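Local coordinates for UBP3-associated protein BRE5 (Saccharomyces cerevisiae, PDB 2QIY) that works with the ubiquitin protease UBP3 in de-ubiquitination, this part being its NTF2-like domain, which pairs with a second copy of itself, at residues A[36-41]-A[138-143]. Sequence-based numbering, arbitrary orientation.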
ATOM      1  N   PHE A  36       7.678   7.919  18.201  1.00 24.42           N
ATOM      2  CA  PHE A  36       6.727   6.824  18.000  1.00 24.57           C
ATOM      3  C   PHE A  36       7.298   5.689  17.143  1.00 24.11           C
ATOM      4  O   PHE A  36       6.615   4.687  16.879  1.00 23.38           O
ATOM      5  CB  PHE A  36       5.412   7.422  17.508  1.00 25.91           C
ATOM      6  CG  PHE A  36       4.780   8.333  18.565  1.00 26.94           C
ATOM      7  CD1 PHE A  36       5.131   9.688  18.649  1.00 28.05           C
ATOM      8  CD2 PHE A  36       3.913   7.812  19.516  1.00 29.61           C
ATOM      9  CE1 PHE A  36       4.588  10.517  19.635  1.00 27.87           C
ATOM     10  CE2 PHE A  36       3.347   8.629  20.513  1.00 30.45           C
ATOM     11  CZ  PHE A  36       3.684   9.983  20.576  1.00 28.92           C
ATOM     12  N   TYR A  37       8.569   5.841  16.770  1.00 22.57           N
ATOM     13  CA  TYR A  37       9.256   4.840  15.961  1.00 22.11           C
ATOM     14  C   TYR A  37      10.211   4.032  16.817  1.00 21.99           C
ATOM     15  O   TYR A  37      10.774   4.549  17.780  1.00 21.43           O
ATOM     16  CB  TYR A  37      10.056   5.523  14.854  1.00 22.57           C
ATOM     17  CG  TYR A  37       9.232   6.159  13.767  1.00 21.30           C
ATOM     18  CD1 TYR A  37       9.056   5.514  12.526  1.00 22.30           C
ATOM     19  CD2 TYR A  37       8.645   7.401  13.952  1.00 21.92           C
ATOM     20  CE1 TYR A  37       8.322   6.106  11.484  1.00 21.47           C
ATOM     21  CE2 TYR A  37       7.908   8.002  12.922  1.00 20.56           C
ATOM     22  CZ  TYR A  37       7.746   7.341  11.697  1.00 22.20           C
ATOM     23  OH  TYR A  37       7.016   7.921  10.679  1.00 22.43           O
ATOM     24  N   ALA A  38      10.422   2.774  16.435  1.00 22.16           N
ATOM     25  CA  ALA A  38      11.456   1.925  17.031  1.00 22.24           C
ATOM     26  C   ALA A  38      12.811   2.548  16.733  1.00 22.47           C
ATOM     27  O   ALA A  38      12.962   3.289  15.752  1.00 21.76           O
ATOM     28  CB  ALA A  38      11.390   0.528  16.451  1.00 22.17           C
ATOM     29  N   SER A  39      13.790   2.262  17.579  1.00 22.63           N
ATOM     30  CA  SER A  39      15.119   2.828  17.383  1.00 23.37           C
ATOM     31  C   SER A  39      15.703   2.499  15.995  1.00 23.32           C
ATOM     32  O   SER A  39      16.442   3.320  15.427  1.00 23.25           O
ATOM     33  CB  SER A  39      16.071   2.372  18.496  1.00 23.85           C
ATOM     34  OG  SER A  39      16.224   0.968  18.485  1.00 28.56           O
ATOM     35  N   THR A  40      15.383   1.311  15.483  1.00 22.84           N
ATOM     36  CA  THR A  40      15.897   0.834  14.189  1.00 23.90           C
ATOM     37  C   THR A  40      14.860   0.920  13.066  1.00 23.45           C
ATOM     38  O   THR A  40      14.985   0.243  12.023  1.00 23.11           O
ATOM     39  CB  THR A  40      16.442  -0.614  14.293  1.00 24.34           C
ATOM     40  OG1 THR A  40      15.391  -1.487  14.732  1.00 26.74           O
ATOM     41  CG2 THR A  40      17.618  -0.683  15.265  1.00 25.69           C
ATOM     42  N   ALA A  41      13.825   1.736  13.263  1.00 22.85           N
ATOM     43  CA  ALA A  41      12.749   1.851  12.252  1.00 22.00           C
ATOM     44  C   ALA A  41      13.242   2.255  10.857  1.00 22.62           C
ATOM     45  O   ALA A  41      14.234   2.961  10.715  1.00 23.10           O
ATOM     46  CB  ALA A  41      11.686   2.852  12.709  1.00 22.69           C
ATOM     47  N   ASP A 138       5.415   0.454  18.789  1.00 23.11           N
ATOM     48  CA  ASP A 138       6.376   1.309  18.085  1.00 22.45           C
ATOM     49  C   ASP A 138       6.252   1.034  16.583  1.00 21.91           C
ATOM     50  O   ASP A 138       6.103  -0.117  16.162  1.00 21.80           O
ATOM     51  CB  ASP A 138       7.807   0.981  18.487  1.00 22.68           C
ATOM     52  CG  ASP A 138       8.225   1.600  19.834  1.00 26.59           C
ATOM     53  OD1 ASP A 138       7.476   2.379  20.455  1.00 28.18           O
ATOM     54  OD2 ASP A 138       9.349   1.287  20.259  1.00 31.02           O
ATOM     55  N   ILE A 139       6.344   2.094  15.782  1.00 22.26           N
ATOM     56  CA  ILE A 139       6.429   1.946  14.323  1.00 21.99           C
ATOM     57  C   ILE A 139       7.793   1.370  13.922  1.00 21.83           C
ATOM     58  O   ILE A 139       8.817   1.953  14.227  1.00 21.54           O
ATOM     59  CB  ILE A 139       6.263   3.315  13.593  1.00 22.72           C
ATOM     60  CG1 ILE A 139       4.963   3.994  13.990  1.00 22.78           C
ATOM     61  CG2 ILE A 139       6.270   3.105  12.095  1.00 22.68           C
ATOM     62  CD1 ILE A 139       4.913   5.470  13.575  1.00 23.09           C
ATOM     63  N   THR A 140       7.808   0.229  13.243  1.00 20.88           N
ATOM     64  CA  THR A 140       9.084  -0.305  12.747  1.00 21.14           C
ATOM     65  C   THR A 140       9.288  -0.018  11.272  1.00 21.28           C
ATOM     66  O   THR A 140      10.422  -0.046  10.774  1.00 21.90           O
ATOM     67  CB  THR A 140       9.250  -1.817  13.015  1.00 21.36           C
ATOM     68  OG1 THR A 140       8.210  -2.547  12.345  1.00 21.46           O
ATOM     69  CG2 THR A 140       9.221  -2.097  14.514  1.00 22.47           C
ATOM     70  N   ASN A 141       8.183   0.233  10.576  1.00 20.43           N
ATOM     71  CA  ASN A 141       8.184   0.461   9.125  1.00 21.04           C
ATOM     72  C   ASN A 141       7.094   1.423   8.743  1.00 20.44           C
ATOM     73  O   ASN A 141       5.972   1.359   9.274  1.00 20.44           O
ATOM     74  CB  ASN A 141       7.927  -0.847   8.352  1.00 20.39           C
ATOM     75  CG  ASN A 141       9.023  -1.822   8.512  1.00 21.07           C
ATOM     76  OD1 ASN A 141       9.965  -1.878   7.700  1.00 24.48           O
ATOM     77  ND2 ASN A 141       8.957  -2.585   9.577  1.00 16.97           N
ATOM     78  N   ASP A 142       7.424   2.302   7.805  1.00 19.81           N
ATOM     79  CA  ASP A 142       6.514   3.349   7.360  1.00 20.35           C
ATOM     80  C   ASP A 142       6.904   3.688   5.930  1.00 20.33           C
ATOM     81  O   ASP A 142       7.973   4.245   5.719  1.00 20.16           O
ATOM     82  CB  ASP A 142       6.712   4.555   8.279  1.00 20.53           C
ATOM     83  CG  ASP A 142       5.837   5.739   7.912  1.00 22.10           C
ATOM     84  OD1 ASP A 142       5.187   5.724   6.849  1.00 22.40           O
ATOM     85  OD2 ASP A 142       5.810   6.695   8.731  1.00 23.89           O
ATOM     86  N   ILE A 143       6.054   3.312   4.963  1.00 19.78           N
ATOM     87  CA  ILE A 143       6.344   3.553   3.530  1.00 20.30           C
ATOM     88  C   ILE A 143       5.164   4.272   2.910  1.00 19.69           C
ATOM     89  O   ILE A 143       4.014   3.816   3.040  1.00 20.20           O
ATOM     90  CB  ILE A 143       6.497   2.250   2.702  1.00 19.88           C
ATOM     91  CG1 ILE A 143       7.593   1.326   3.264  1.00 21.92           C
ATOM     92  CG2 ILE A 143       6.700   2.612   1.175  1.00 20.40           C
ATOM     93  CD1 ILE A 143       7.599  -0.057   2.564  1.00 21.78           C
TER
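Phe36 meets Ile139 through its carbonyl: Ile139 N gives a hydrogen bond of 2.8 Å to Phe36 O, nearly straight at 172° and lying in the carbonyl plane. The bond opens a short parallel bridge, Tyr37 beside Ile139, by which residues 37-38 join strand 137-147 in the curved mixed sheet of this NTF2-like fold; beyond a corner in the chain, strand 41-46 runs parallel to the same strand. The Phe36 ring turns from the strand to a cation-pi pair with Arg25 of helix 11-28.

Tyr37 and Ile139 carry the side-chain packing. With CG beside its own backbone N (chi1 -70°), the Tyr37 ring reaches under Ile139, whose CD1 lies over one face, 3.9 Å from the centroid and almost straight above it, a CH-pi contact; Ile139 CG2 touches the ring at CE1. A branched aliphatic suits this place, since one methyl covers the ring centre while the other meets its rim. The phenol brings a donor into an interior that also holds Tyr22, Ile71 and Phe75. The buried carboxylate of Asp142 takes hydrogen bonds from Tyr37 and Tyr22, both on OD2; Tyr37 OH donates to the anti lone pair at 2.6 Å, with ring and carboxylate planes only 8° apart.

Ala38 N closes the bridge on Ile139 O at 2.9 Å, and its CB, a methyl small enough to sit close to the strand, touches Asp138 CB and Thr140 CG2. A type I turn from Ala38 to Ala41 then swings the chain round the corner into strand 41-46. At Ala41 a methyl again suits close backbone approach: CA makes a CA-H...O contact with Thr140 O, while Ala41 CB packs 3.4 Å from Ile139 O.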